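Local coordinates for protein NAD(P)H-flavin oxidoreductase (PDB 2FRE) that binds flavin mononucleotide and probably uses NAD(P)H to reduce substrates through the flavin, at residues D19-R24 / E176-S181; P30-H35 / L128-H133; E72-G77 / G136-D141; V91-H96 / A108-D113. All coordinates share one frame; numbering follows the deposited sequence.

Contact 1 (D19-R24 / E176-S181); sequences DRWSPR and EREVPS. With FMN (flavin mononucleotide), chain C.
W21 and E178 bury the most surface here, each against the backbone and side chain of the other loop. The indole is covered on both faces: P23 CD of its own loop lies over one, and P180 CG over the other, 3.9 Å from the centroid of the six-membered ring in a CH-pi contact. CZ3 of the W21 indole comes 3.7 Å from V179 C. E178 bends at chi2 (82°), and its OE1 accepts R24 N at 2.8 Å through the syn lone pair; OE2 takes a weaker share of the same N-H and also binds A25 N. The two loops run past one another at the FMN site, consistent with a nitroreductase-type fold. R20 and S22 grip the phosphate, S181 OG donates to O5', and the extended R24 reaches the flavin, its NH2 2.8 Å from O2 of FMN. Two waters join R24 NH1 to the other loop: one donates to E178 OE1 (water O to OE1 2.7 Å), the other to R177 O.

Contact 2 (P30-H35 / L128-H133); sequences PMPKEH and LGYHAH. With FMN (flavin mononucleotide), chain C.
H35 and Y130 share the polar link of this contact: H35 ND1 and Y130 OH lie 2.6 Å apart in a nearly straight hydrogen bond (165°) that either group could donate. The two rings are rim to rim, their planes 63° apart, with neither over the other's face. On the aromatic side, M31, modelled as selenomethionine, bends at chi3 (-62°) to bring CE over the centre of the phenol, 3.6 Å from the centroid. Its SE stands over the same face at 4.5 Å from the centroid, a Met-aromatic contact. Van der Waals contacts complete the join: P32 CD touches Y130 OH at 3.5 Å, P32 CG lies over one face of H35, and L128 CD1 approaches H35 O. The start of helix 33-44 thus meets L128 and Y130, which flank the Schellman motif at G129 ahead of strand 131-135. The phenol at ND1 and P32 against one face are likely to restrict rotation of the H35 ring, and the buried Y130 hydroxyl has a polar partner.

Contact 3 (E72-G77 / G136-D141); sequences ELLMEG and GGIFKD. With FMN (flavin mononucleotide), chain C.
L73 and F139 are joined by a backbone hydrogen bond, F139 N to L73 O at 2.9 Å. A second runs from M75 N to G137 O at 3.0 Å. The pair brackets a single beta bridge between L74 and I138, whose CA atoms are only 4.2 Å apart. On the flavin side G136 N donates to N5 of FMN at 2.8 Å, and G137 N to O4 at 3.0 Å, so the same loop meets the isoalloxazine at O4 and at N5, the hydride-accepting atom in flavin chemistry. Around this backbone core, M75, a selenomethionine, lays CG over one face of the F139 ring, 4.1 Å from its centroid and offset toward the rim; its chain is extended beyond CG, carrying SE past G137 to CE near I138 O. The side chains of the bridged residues also touch, L74 CD2 to I138 CG2 at 3.8 Å. The bridge lies just before helices 76-82 and 140-146, with L73 and L74 packing on F90 of strand 87-98.

Contact 4 (V91-H96 / A108-D113); sequences VISRDH and ATHSFD. With FMN (flavin mononucleotide), chain D.
D95 and H110 meet with the backbone of D95 over the imidazole: D95 CA stands 3.4 Å from the ring centroid and only 2° off the ring normal, a CH-pi contact over the centre of one face. At the edge of the ring, in its plane, lies S93 CB. The arrangement joins a central strand of the nitroreductase alpha/beta fold, strand 87-98, where it is interrupted at D95, to the first turn of helix 110-127, which begins after the N-cap residue T109. CG of H110 lies between its backbone N and carbonyl carbon (chi1 70°), which places it 3.7 Å from D95 CA. H110 CB comes 3.1 Å from R94 O. D95 CB adds to the packing, 3.4 Å from H110 NE2. The ring's other nitrogen, ND1, is hydrogen-bonded to S107 O. The hydroxyls of S93 and S111 are 4.3 Å apart, OG to OG, and share a partner in E156 OE2, which bridges strand and helix where they have no direct polar bond. Farther along the helix, F112 and D113 face the second FMN, the one bound mainly by the other subunit, and F112 meets W118 of that subunit. D113 OD1 lies 3.6 Å from the methyl carbon C7M of that flavin. T109 OG1 donates to D113 OD2 at 2.8 Å, meeting it from above the carboxylate plane.

Overall arrangement
Contacts 1, 2 and 3 all reach the FMN of chain C, whereas contact 4 borders the second FMN, so one chain contributes to both flavin sites of the dimer. Contacts 1 and 2 have centres about 17 Å apart and touch directly, S22 and P23 meeting H133. Contact 3 lies about 20 Å from contact 1 and 22 Å from contact 2 (centre to centre), to which strand 131-135 and helix 140-146 connect it in sequence. Contacts 1 and 4, their centres about 27 Å apart, flank the chain's centre. In chain order, contact 1 spans the others, contacts 2 and 3 interleave, and contact 4 falls within both. Contacts 2 and 4 reach the same five-stranded sheet.

Contact 1 (D19-R24 / E176-S181)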
# COMPACT_ATOMS: atom_id res chain seq x y z
N ASP A 19 -5.08 -14.98 -2.45
CA ASP A 19 -4.75 -15.81 -1.28
C ASP A 19 -4.50 -14.99 -0.04
O ASP A 19 -4.75 -15.47 1.07
CB ASP A 19 -3.54 -16.71 -1.57
CG ASP A 19 -3.87 -17.79 -2.56
OD1 ASP A 19 -5.06 -18.12 -2.71
OD2 ASP A 19 -2.94 -18.30 -3.19
N ARG A 20 -4.02 -13.75 -0.20
CA ARG A 20 -3.88 -12.86 0.97
C ARG A 20 -5.26 -12.43 1.46
O ARG A 20 -6.03 -11.86 0.70
CB ARG A 20 -3.08 -11.62 0.63
CG ARG A 20 -2.91 -10.64 1.78
CD ARG A 20 -3.02 -9.22 1.36
NE ARG A 20 -4.26 -8.90 0.65
CZ ARG A 20 -5.45 -8.73 1.21
NH1 ARG A 20 -5.62 -8.89 2.51
NH2 ARG A 20 -6.48 -8.43 0.43
N TRP A 21 -5.54 -12.65 2.74
CA TRP A 21 -6.81 -12.20 3.32
C TRP A 21 -6.71 -12.00 4.81
O TRP A 21 -5.66 -12.24 5.39
CB TRP A 21 -7.96 -13.16 2.97
CG TRP A 21 -7.99 -14.48 3.66
CD1 TRP A 21 -7.08 -15.48 3.53
CD2 TRP A 21 -9.02 -14.98 4.51
NE1 TRP A 21 -7.47 -16.57 4.26
CE2 TRP A 21 -8.66 -16.29 4.88
CE3 TRP A 21 -10.21 -14.44 5.01
CZ2 TRP A 21 -9.45 -17.07 5.70
CZ3 TRP A 21 -10.99 -15.22 5.83
CH2 TRP A 21 -10.61 -16.52 6.18
N SER A 22 -7.79 -11.52 5.41
CA SER A 22 -7.74 -11.03 6.78
C SER A 22 -8.75 -11.78 7.66
O SER A 22 -9.82 -11.27 7.97
CB SER A 22 -7.93 -9.51 6.80
OG SER A 22 -6.96 -8.89 5.93
N PRO A 23 -8.40 -13.00 8.07
CA PRO A 23 -9.25 -13.73 8.99
C PRO A 23 -9.09 -13.21 10.41
O PRO A 23 -8.25 -12.35 10.67
CB PRO A 23 -8.72 -15.16 8.89
CG PRO A 23 -7.26 -14.97 8.63
CD PRO A 23 -7.20 -13.77 7.71
N ARG A 24 -9.88 -13.77 11.32
CA ARG A 24 -9.87 -13.37 12.73
C ARG A 24 -9.54 -14.53 13.68
O ARG A 24 -9.29 -14.27 14.86
CB ARG A 24 -11.23 -12.76 13.12
CG ARG A 24 -11.51 -11.46 12.43
CD ARG A 24 -12.80 -10.84 12.80
NE ARG A 24 -12.96 -9.63 12.01
CZ ARG A 24 -13.45 -9.58 10.78
NH1 ARG A 24 -13.91 -10.67 10.18
NH2 ARG A 24 -13.50 -8.42 10.13
N GLU A 176 -19.18 -16.64 11.28
CA GLU A 176 -19.92 -16.46 10.04
C GLU A 176 -19.22 -15.53 9.07
O GLU A 176 -19.44 -15.62 7.88
CB GLU A 176 -21.33 -15.93 10.31
CG GLU A 176 -22.26 -16.98 10.85
CD GLU A 176 -23.65 -16.44 11.12
OE1 GLU A 176 -23.92 -15.25 10.78
OE2 GLU A 176 -24.46 -17.21 11.67
N ARG A 177 -18.38 -14.63 9.57
CA ARG A 177 -17.64 -13.69 8.72
C ARG A 177 -16.26 -14.17 8.34
O ARG A 177 -15.52 -13.46 7.66
CB ARG A 177 -17.49 -12.34 9.42
CG ARG A 177 -18.79 -11.61 9.51
CD ARG A 177 -18.71 -10.36 10.36
NE ARG A 177 -19.88 -9.53 10.09
CZ ARG A 177 -21.13 -9.83 10.44
NH1 ARG A 177 -21.41 -10.95 11.10
NH2 ARG A 177 -22.12 -9.01 10.13
N GLU A 178 -15.90 -15.36 8.79
CA GLU A 178 -14.60 -15.91 8.52
C GLU A 178 -14.57 -16.50 7.11
O GLU A 178 -14.44 -17.70 6.93
CB GLU A 178 -14.25 -16.94 9.61
CG GLU A 178 -12.83 -17.36 9.62
CD GLU A 178 -11.88 -16.40 10.35
OE1 GLU A 178 -12.13 -15.16 10.43
OE2 GLU A 178 -10.84 -16.91 10.82
N VAL A 179 -14.68 -15.64 6.10
CA VAL A 179 -14.72 -16.07 4.71
C VAL A 179 -14.11 -14.95 3.88
O VAL A 179 -14.33 -13.77 4.18
CB VAL A 179 -16.16 -16.44 4.26
CG1 VAL A 179 -17.07 -15.24 4.30
CG2 VAL A 179 -16.16 -17.02 2.86
N PRO A 180 -13.27 -15.28 2.87
CA PRO A 180 -12.62 -14.18 2.18
C PRO A 180 -13.62 -13.25 1.49
O PRO A 180 -14.55 -13.71 0.80
CB PRO A 180 -11.68 -14.89 1.19
CG PRO A 180 -11.45 -16.23 1.86
CD PRO A 180 -12.80 -16.58 2.37
N SER A 181 -13.44 -11.95 1.72
CA SER A 181 -14.28 -10.93 1.14
C SER A 181 -14.16 -10.89 -0.38
O SER A 181 -13.17 -11.35 -0.98
CB SER A 181 -13.89 -9.57 1.72
OG SER A 181 -12.50 -9.35 1.52
N1 FMN C . -11.26 -5.48 10.29
C2 FMN C . -11.86 -5.56 11.55
O2 FMN C . -12.41 -6.61 11.90
N3 FMN C . -11.86 -4.48 12.40
C4 FMN C . -11.27 -3.29 12.06
O4 FMN C . -11.09 -2.42 12.94
C4A FMN C . -10.66 -3.21 10.79
N5 FMN C . -10.05 -2.03 10.39
C5A FMN C . -9.39 -1.99 9.18
C6 FMN C . -8.75 -0.82 8.80
C7 FMN C . -8.07 -0.75 7.60
C7M FMN C . -7.01 0.32 7.53
C8 FMN C . -8.05 -1.84 6.73
C8M FMN C . -6.93 -1.99 5.73
C9 FMN C . -8.70 -3.01 7.09
C9A FMN C . -9.39 -3.08 8.31
N10 FMN C . -10.05 -4.24 8.67
C10 FMN C . -10.66 -4.31 9.92
C1' FMN C . -10.15 -5.41 7.73
C2' FMN C . -10.90 -5.13 6.43
O2' FMN C . -12.31 -5.18 6.60
C3' FMN C . -10.44 -6.10 5.35
O3' FMN C . -9.07 -5.88 5.05
C4' FMN C . -11.31 -5.98 4.10
O4' FMN C . -12.64 -6.39 4.37
C5' FMN C . -10.78 -6.79 2.92
O5' FMN C . -10.71 -8.17 3.23
P FMN C . -9.34 -8.99 3.09
O1P FMN C . -9.04 -9.09 1.61
O2P FMN C . -8.22 -8.21 3.77
O3P FMN C . -9.57 -10.32 3.75
O HOH W 1 -12.40 -12.29 6.61
O HOH W 2 -14.15 -13.47 11.11
O HOH W 3 -14.96 -10.51 7.38

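Contact 2 (P30-H35 / L128-H133)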
# COMPACT_ATOMS: atom_id res chain seq x y z
N PRO A 30 3.37 -18.46 19.62
CA PRO A 30 4.47 -17.50 19.42
C PRO A 30 4.96 -17.47 17.97
O PRO A 30 5.03 -18.50 17.33
CB PRO A 30 5.58 -18.03 20.35
CG PRO A 30 5.26 -19.45 20.60
CD PRO A 30 3.79 -19.63 20.42
N MSE A 31 5.29 -16.28 17.47
CA MSE A 31 5.92 -16.15 16.16
C MSE A 31 7.40 -15.94 16.36
O MSE A 31 7.79 -15.10 17.15
CB MSE A 31 5.38 -14.95 15.38
CG MSE A 31 6.11 -14.74 14.06
SE MSE A 31 5.51 -13.13 13.10
CE MSE A 31 3.62 -13.67 12.82
N PRO A 32 8.24 -16.69 15.63
CA PRO A 32 9.67 -16.47 15.79
C PRO A 32 10.05 -15.00 15.61
O PRO A 32 9.48 -14.31 14.75
CB PRO A 32 10.28 -17.36 14.69
CG PRO A 32 9.30 -18.44 14.51
CD PRO A 32 7.95 -17.77 14.67
N LYS A 33 10.95 -14.50 16.46
CA LYS A 33 11.35 -13.08 16.37
C LYS A 33 11.81 -12.69 14.97
O LYS A 33 11.45 -11.60 14.47
CB LYS A 33 12.42 -12.73 17.42
CG LYS A 33 11.86 -12.13 18.74
CD LYS A 33 11.01 -13.11 19.52
CE LYS A 33 10.30 -12.48 20.75
NZ LYS A 33 11.05 -11.34 21.38
N GLU A 34 12.60 -13.57 14.32
CA GLU A 34 13.14 -13.29 12.97
C GLU A 34 12.05 -13.19 11.90
O GLU A 34 12.20 -12.44 10.92
CB GLU A 34 14.16 -14.36 12.54
CG GLU A 34 15.03 -13.94 11.32
CD GLU A 34 15.68 -15.11 10.56
OE1 GLU A 34 14.97 -15.92 9.92
OE2 GLU A 34 16.93 -15.19 10.58
N HIS A 35 10.97 -13.95 12.09
CA HIS A 35 9.83 -13.90 11.17
C HIS A 35 9.21 -12.51 11.20
O HIS A 35 8.95 -11.95 10.14
CB HIS A 35 8.79 -14.98 11.50
CG HIS A 35 9.18 -16.35 11.03
ND1 HIS A 35 8.33 -17.44 11.12
CD2 HIS A 35 10.30 -16.80 10.43
CE1 HIS A 35 8.93 -18.51 10.63
NE2 HIS A 35 10.13 -18.15 10.20
N LEU A 128 5.16 -16.01 4.44
CA LEU A 128 5.71 -16.83 5.53
C LEU A 128 4.70 -17.79 6.17
O LEU A 128 5.06 -18.56 7.05
CB LEU A 128 6.31 -15.92 6.61
CG LEU A 128 7.56 -15.16 6.19
CD1 LEU A 128 7.92 -14.15 7.24
CD2 LEU A 128 8.72 -16.14 5.94
N GLY A 129 3.45 -17.76 5.72
CA GLY A 129 2.45 -18.69 6.21
C GLY A 129 1.56 -18.10 7.27
O GLY A 129 0.79 -18.83 7.92
N TYR A 130 1.63 -16.79 7.45
CA TYR A 130 0.80 -16.08 8.43
C TYR A 130 -0.29 -15.30 7.73
O TYR A 130 -0.35 -15.27 6.51
CB TYR A 130 1.66 -15.11 9.26
CG TYR A 130 2.79 -15.81 9.96
CD1 TYR A 130 2.54 -16.68 11.00
CD2 TYR A 130 4.12 -15.60 9.58
CE1 TYR A 130 3.58 -17.33 11.64
CE2 TYR A 130 5.15 -16.24 10.22
CZ TYR A 130 4.88 -17.12 11.24
OH TYR A 130 5.89 -17.75 11.89
N HIS A 131 -1.17 -14.70 8.52
CA HIS A 131 -2.12 -13.72 8.02
C HIS A 131 -2.05 -12.45 8.84
O HIS A 131 -2.00 -12.52 10.09
CB HIS A 131 -3.54 -14.28 8.04
CG HIS A 131 -3.73 -15.47 7.13
ND1 HIS A 131 -3.33 -16.74 7.48
CD2 HIS A 131 -4.21 -15.56 5.87
CE1 HIS A 131 -3.58 -17.57 6.49
NE2 HIS A 131 -4.13 -16.88 5.50
N ALA A 132 -2.07 -11.31 8.16
CA ALA A 132 -2.10 -10.00 8.80
C ALA A 132 -3.52 -9.44 8.67
O ALA A 132 -4.22 -9.74 7.71
CB ALA A 132 -1.13 -9.06 8.17
N HIS A 133 -3.96 -8.67 9.65
CA HIS A 133 -5.33 -8.14 9.67
C HIS A 133 -5.28 -6.70 10.16
O HIS A 133 -4.88 -6.43 11.30
CB HIS A 133 -6.20 -9.01 10.56
CG HIS A 133 -7.67 -8.79 10.41
ND1 HIS A 133 -8.26 -7.54 10.31
CD2 HIS A 133 -8.69 -9.68 10.39
CE1 HIS A 133 -9.57 -7.68 10.23
NE2 HIS A 133 -9.86 -8.96 10.27
N1 FMN C . -11.26 -5.48 10.29
C2 FMN C . -11.86 -5.56 11.55
O2 FMN C . -12.41 -6.61 11.90
N3 FMN C . -11.86 -4.48 12.40
C4 FMN C . -11.27 -3.29 12.06
O4 FMN C . -11.09 -2.42 12.94
C4A FMN C . -10.66 -3.21 10.79
N5 FMN C . -10.05 -2.03 10.39
C5A FMN C . -9.39 -1.99 9.18
C6 FMN C . -8.75 -0.82 8.80
C7 FMN C . -8.07 -0.75 7.60
C7M FMN C . -7.01 0.32 7.53
C8 FMN C . -8.05 -1.84 6.73
C8M FMN C . -6.93 -1.99 5.73
C9 FMN C . -8.70 -3.01 7.09
C9A FMN C . -9.39 -3.08 8.31
N10 FMN C . -10.05 -4.24 8.67
C10 FMN C . -10.66 -4.31 9.92
C1' FMN C . -10.15 -5.41 7.73
C2' FMN C . -10.90 -5.13 6.43
O2' FMN C . -12.31 -5.18 6.60
C3' FMN C . -10.44 -6.10 5.35
O3' FMN C . -9.07 -5.88 5.05
C4' FMN C . -11.31 -5.98 4.10
O4' FMN C . -12.64 -6.39 4.37
C5' FMN C . -10.78 -6.79 2.92
O5' FMN C . -10.71 -8.17 3.23
P FMN C . -9.34 -8.99 3.09
O1P FMN C . -9.04 -9.09 1.61
O2P FMN C . -8.22 -8.21 3.77
O3P FMN C . -9.57 -10.32 3.75

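Contact 3 (E72-G77 / G136-D141)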
# COMPACT_ATOMS: atom_id res chain seq x y z
N GLU A 72 -5.32 -3.67 24.88
CA GLU A 72 -6.36 -2.79 25.42
C GLU A 72 -6.42 -1.45 24.69
O GLU A 72 -7.37 -0.69 24.90
CB GLU A 72 -6.20 -2.61 26.94
CG GLU A 72 -5.11 -1.67 27.36
CD GLU A 72 -4.89 -1.68 28.86
OE1 GLU A 72 -5.86 -1.48 29.63
OE2 GLU A 72 -3.72 -1.88 29.26
N LEU A 73 -5.43 -1.20 23.81
CA LEU A 73 -5.40 -0.07 22.90
C LEU A 73 -6.28 -0.29 21.66
O LEU A 73 -6.51 0.63 20.89
CB LEU A 73 -3.97 0.25 22.47
CG LEU A 73 -3.07 0.89 23.54
CD1 LEU A 73 -1.64 0.99 23.03
CD2 LEU A 73 -3.60 2.24 23.95
N LEU A 74 -6.78 -1.51 21.50
CA LEU A 74 -7.80 -1.80 20.50
C LEU A 74 -9.17 -1.64 21.14
O LEU A 74 -9.32 -1.84 22.36
CB LEU A 74 -7.67 -3.23 19.99
CG LEU A 74 -6.26 -3.73 19.72
CD1 LEU A 74 -6.28 -5.22 19.38
CD2 LEU A 74 -5.64 -2.90 18.64
N MSE A 75 -10.16 -1.33 20.32
CA MSE A 75 -11.55 -1.32 20.77
C MSE A 75 -12.02 -2.73 21.08
O MSE A 75 -11.47 -3.70 20.57
CB MSE A 75 -12.45 -0.63 19.77
CG MSE A 75 -12.13 0.83 19.70
SE MSE A 75 -13.17 1.82 18.39
CE MSE A 75 -12.37 3.64 18.72
N GLU A 76 -13.04 -2.81 21.94
CA GLU A 76 -13.50 -4.06 22.56
C GLU A 76 -13.80 -5.13 21.53
O GLU A 76 -13.42 -6.28 21.70
CB GLU A 76 -14.76 -3.79 23.41
CG GLU A 76 -15.50 -5.05 23.89
CD GLU A 76 -16.67 -4.73 24.84
OE1 GLU A 76 -17.26 -5.70 25.40
OE2 GLU A 76 -17.00 -3.53 25.04
N GLY A 77 -14.50 -4.73 20.47
CA GLY A 77 -14.87 -5.63 19.39
C GLY A 77 -13.66 -6.30 18.79
O GLY A 77 -13.63 -7.52 18.65
N GLY A 136 -8.73 -0.33 12.16
CA GLY A 136 -8.95 1.07 12.49
C GLY A 136 -9.75 1.27 13.77
O GLY A 136 -9.79 2.39 14.30
N GLY A 137 -10.36 0.20 14.27
CA GLY A 137 -11.08 0.22 15.53
C GLY A 137 -10.10 0.19 16.70
O GLY A 137 -9.93 -0.83 17.36
N ILE A 138 -9.46 1.33 16.91
CA ILE A 138 -8.36 1.45 17.86
C ILE A 138 -8.42 2.83 18.50
O ILE A 138 -8.99 3.75 17.92
CB ILE A 138 -6.99 1.30 17.15
CG1 ILE A 138 -6.74 2.43 16.15
CG2 ILE A 138 -6.88 -0.05 16.43
CD1 ILE A 138 -5.45 2.26 15.39
N PHE A 139 -7.83 2.97 19.69
CA PHE A 139 -7.84 4.25 20.40
C PHE A 139 -6.58 5.05 20.03
O PHE A 139 -5.55 4.91 20.68
CB PHE A 139 -7.90 4.01 21.91
CG PHE A 139 -9.13 3.27 22.38
CD1 PHE A 139 -10.36 3.90 22.45
CD2 PHE A 139 -9.04 1.96 22.81
CE1 PHE A 139 -11.48 3.23 22.91
CE2 PHE A 139 -10.15 1.28 23.25
CZ PHE A 139 -11.37 1.92 23.31
N LYS A 140 -6.65 5.87 18.97
CA LYS A 140 -5.46 6.52 18.42
C LYS A 140 -4.77 7.49 19.39
O LYS A 140 -3.54 7.52 19.46
CB LYS A 140 -5.77 7.28 17.11
CG LYS A 140 -6.04 6.40 15.90
CD LYS A 140 -6.23 7.30 14.66
CE LYS A 140 -6.44 6.53 13.36
NZ LYS A 140 -6.28 7.41 12.11
N ASP A 141 -5.55 8.29 20.11
CA ASP A 141 -4.99 9.22 21.08
C ASP A 141 -4.32 8.49 22.24
O ASP A 141 -3.25 8.89 22.68
CB ASP A 141 -6.05 10.19 21.58
CG ASP A 141 -6.46 11.21 20.52
OD1 ASP A 141 -5.74 11.35 19.52
OD2 ASP A 141 -7.49 11.88 20.70
N1 FMN C . -11.26 -5.48 10.29
C2 FMN C . -11.86 -5.56 11.55
O2 FMN C . -12.41 -6.61 11.90
N3 FMN C . -11.86 -4.48 12.40
C4 FMN C . -11.27 -3.29 12.06
O4 FMN C . -11.09 -2.42 12.94
C4A FMN C . -10.66 -3.21 10.79
N5 FMN C . -10.05 -2.03 10.39
C5A FMN C . -9.39 -1.99 9.18
C6 FMN C . -8.75 -0.82 8.80
C7 FMN C . -8.07 -0.75 7.60
C7M FMN C . -7.01 0.32 7.53
C8 FMN C . -8.05 -1.84 6.73
C8M FMN C . -6.93 -1.99 5.73
C9 FMN C . -8.70 -3.01 7.09
C9A FMN C . -9.39 -3.08 8.31
N10 FMN C . -10.05 -4.24 8.67
C10 FMN C . -10.66 -4.31 9.92
C1' FMN C . -10.15 -5.41 7.73
C2' FMN C . -10.90 -5.13 6.43
O2' FMN C . -12.31 -5.18 6.60
C3' FMN C . -10.44 -6.10 5.35
O3' FMN C . -9.07 -5.88 5.05
C4' FMN C . -11.31 -5.98 4.10
O4' FMN C . -12.64 -6.39 4.37
C5' FMN C . -10.78 -6.79 2.92
O5' FMN C . -10.71 -8.17 3.23
P FMN C . -9.34 -8.99 3.09
O1P FMN C . -9.04 -9.09 1.61
O2P FMN C . -8.22 -8.21 3.77
O3P FMN C . -9.57 -10.32 3.75

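Contact 4 (V91-H96 / A108-D113)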
# COMPACT_ATOMS: atom_id res chain seq x y z
N VAL A 91 0.90 0.77 12.80
CA VAL A 91 1.52 1.42 11.67
C VAL A 91 1.33 2.93 11.82
O VAL A 91 0.22 3.42 11.94
CB VAL A 91 0.96 0.95 10.33
CG1 VAL A 91 1.68 1.68 9.20
CG2 VAL A 91 1.09 -0.55 10.17
N ILE A 92 2.44 3.63 11.84
CA ILE A 92 2.49 5.04 12.13
C ILE A 92 3.15 5.71 10.95
O ILE A 92 3.91 5.06 10.23
CB ILE A 92 3.34 5.25 13.41
CG1 ILE A 92 2.60 4.65 14.59
CG2 ILE A 92 3.67 6.72 13.66
CD1 ILE A 92 3.53 4.04 15.55
N SER A 93 2.89 7.00 10.73
CA SER A 93 3.63 7.75 9.71
C SER A 93 3.95 9.17 10.15
O SER A 93 3.16 9.81 10.84
CB SER A 93 2.87 7.79 8.38
OG SER A 93 1.68 8.54 8.50
N ARG A 94 5.10 9.65 9.70
CA ARG A 94 5.53 11.04 9.93
C ARG A 94 4.75 11.93 8.97
O ARG A 94 4.83 11.74 7.77
CB ARG A 94 7.04 11.17 9.70
CG ARG A 94 7.66 12.44 10.26
CD ARG A 94 9.15 12.54 10.02
NE ARG A 94 9.79 13.27 11.12
CZ ARG A 94 10.86 12.87 11.81
NH1 ARG A 94 11.50 11.75 11.52
NH2 ARG A 94 11.31 13.63 12.80
N ASP A 95 3.99 12.89 9.51
CA ASP A 95 3.08 13.70 8.67
C ASP A 95 3.75 14.92 8.03
O ASP A 95 3.09 15.80 7.47
CB ASP A 95 1.83 14.14 9.45
CG ASP A 95 2.14 15.15 10.55
OD1 ASP A 95 3.15 15.89 10.50
OD2 ASP A 95 1.32 15.20 11.48
N HIS A 96 5.07 14.94 8.10
CA HIS A 96 5.83 16.05 7.59
C HIS A 96 7.20 15.53 7.24
O HIS A 96 7.58 14.44 7.66
CB HIS A 96 5.99 17.08 8.69
CG HIS A 96 6.62 16.53 9.93
ND1 HIS A 96 7.96 16.68 10.22
CD2 HIS A 96 6.10 15.79 10.94
CE1 HIS A 96 8.23 16.07 11.36
NE2 HIS A 96 7.12 15.53 11.82
N ALA A 108 2.53 15.39 1.59
CA ALA A 108 1.33 15.14 0.79
C ALA A 108 1.01 13.65 0.67
O ALA A 108 -0.12 13.30 0.41
CB ALA A 108 1.49 15.75 -0.58
N THR A 109 2.00 12.78 0.90
CA THR A 109 1.85 11.35 0.60
C THR A 109 2.09 10.39 1.76
O THR A 109 2.08 9.15 1.56
CB THR A 109 2.83 10.95 -0.52
OG1 THR A 109 4.17 11.08 -0.04
CG2 THR A 109 2.63 11.84 -1.76
N HIS A 110 2.32 10.90 2.98
CA HIS A 110 2.76 10.02 4.08
C HIS A 110 1.81 8.85 4.41
O HIS A 110 2.25 7.75 4.69
CB HIS A 110 3.09 10.82 5.36
CG HIS A 110 1.91 11.43 6.04
ND1 HIS A 110 1.37 12.64 5.65
CD2 HIS A 110 1.19 11.02 7.11
CE1 HIS A 110 0.36 12.93 6.44
NE2 HIS A 110 0.23 11.97 7.33
N SER A 111 0.50 9.09 4.34
CA SER A 111 -0.46 8.04 4.63
C SER A 111 -0.56 7.04 3.49
O SER A 111 -0.62 5.82 3.69
CB SER A 111 -1.84 8.66 4.94
OG SER A 111 -1.75 9.43 6.14
N PHE A 112 -0.57 7.56 2.28
CA PHE A 112 -0.50 6.76 1.07
C PHE A 112 0.73 5.83 1.10
O PHE A 112 0.64 4.60 0.87
CB PHE A 112 -0.50 7.74 -0.13
CG PHE A 112 -0.48 7.07 -1.48
CD1 PHE A 112 -1.63 6.62 -2.05
CD2 PHE A 112 0.72 6.94 -2.19
CE1 PHE A 112 -1.63 6.04 -3.33
CE2 PHE A 112 0.73 6.34 -3.45
CZ PHE A 112 -0.44 5.89 -4.01
N ASP A 113 1.88 6.42 1.41
CA ASP A 113 3.13 5.69 1.41
C ASP A 113 3.15 4.62 2.52
O ASP A 113 3.57 3.50 2.31
CB ASP A 113 4.30 6.67 1.57
CG ASP A 113 4.62 7.47 0.27
OD1 ASP A 113 4.24 7.06 -0.84
OD2 ASP A 113 5.29 8.53 0.38
N1 FMN D . 9.81 9.68 -8.75
C2 FMN D . 10.08 10.75 -9.59
O2 FMN D . 11.00 10.63 -10.39
N3 FMN D . 9.29 11.87 -9.57
C4 FMN D . 8.24 11.97 -8.68
O4 FMN D . 7.37 12.85 -8.84
C4A FMN D . 8.00 10.90 -7.83
N5 FMN D . 6.95 10.96 -6.92
C5A FMN D . 6.66 9.87 -6.13
C6 FMN D . 5.59 9.92 -5.26
C7 FMN D . 5.26 8.82 -4.45
C7M FMN D . 3.85 8.76 -3.95
C8 FMN D . 6.03 7.66 -4.52
C8M FMN D . 5.43 6.31 -4.14
C9 FMN D . 7.11 7.62 -5.38
C9A FMN D . 7.43 8.72 -6.17
N10 FMN D . 8.52 8.67 -7.02
C10 FMN D . 8.77 9.75 -7.86
C1' FMN D . 9.57 7.60 -6.85
C2' FMN D . 10.23 7.42 -5.47
O2' FMN D . 11.33 8.33 -5.32
C3' FMN D . 10.76 5.99 -5.34
O3' FMN D . 9.67 5.09 -5.37
C4' FMN D . 11.62 5.80 -4.07
O4' FMN D . 12.84 6.53 -4.18
C5' FMN D . 11.97 4.37 -3.77
O5' FMN D . 12.56 3.77 -4.89
P FMN D . 12.02 2.43 -5.58
O1P FMN D . 12.26 1.26 -4.67
O2P FMN D . 10.55 2.62 -5.83
O3P FMN D . 12.80 2.18 -6.83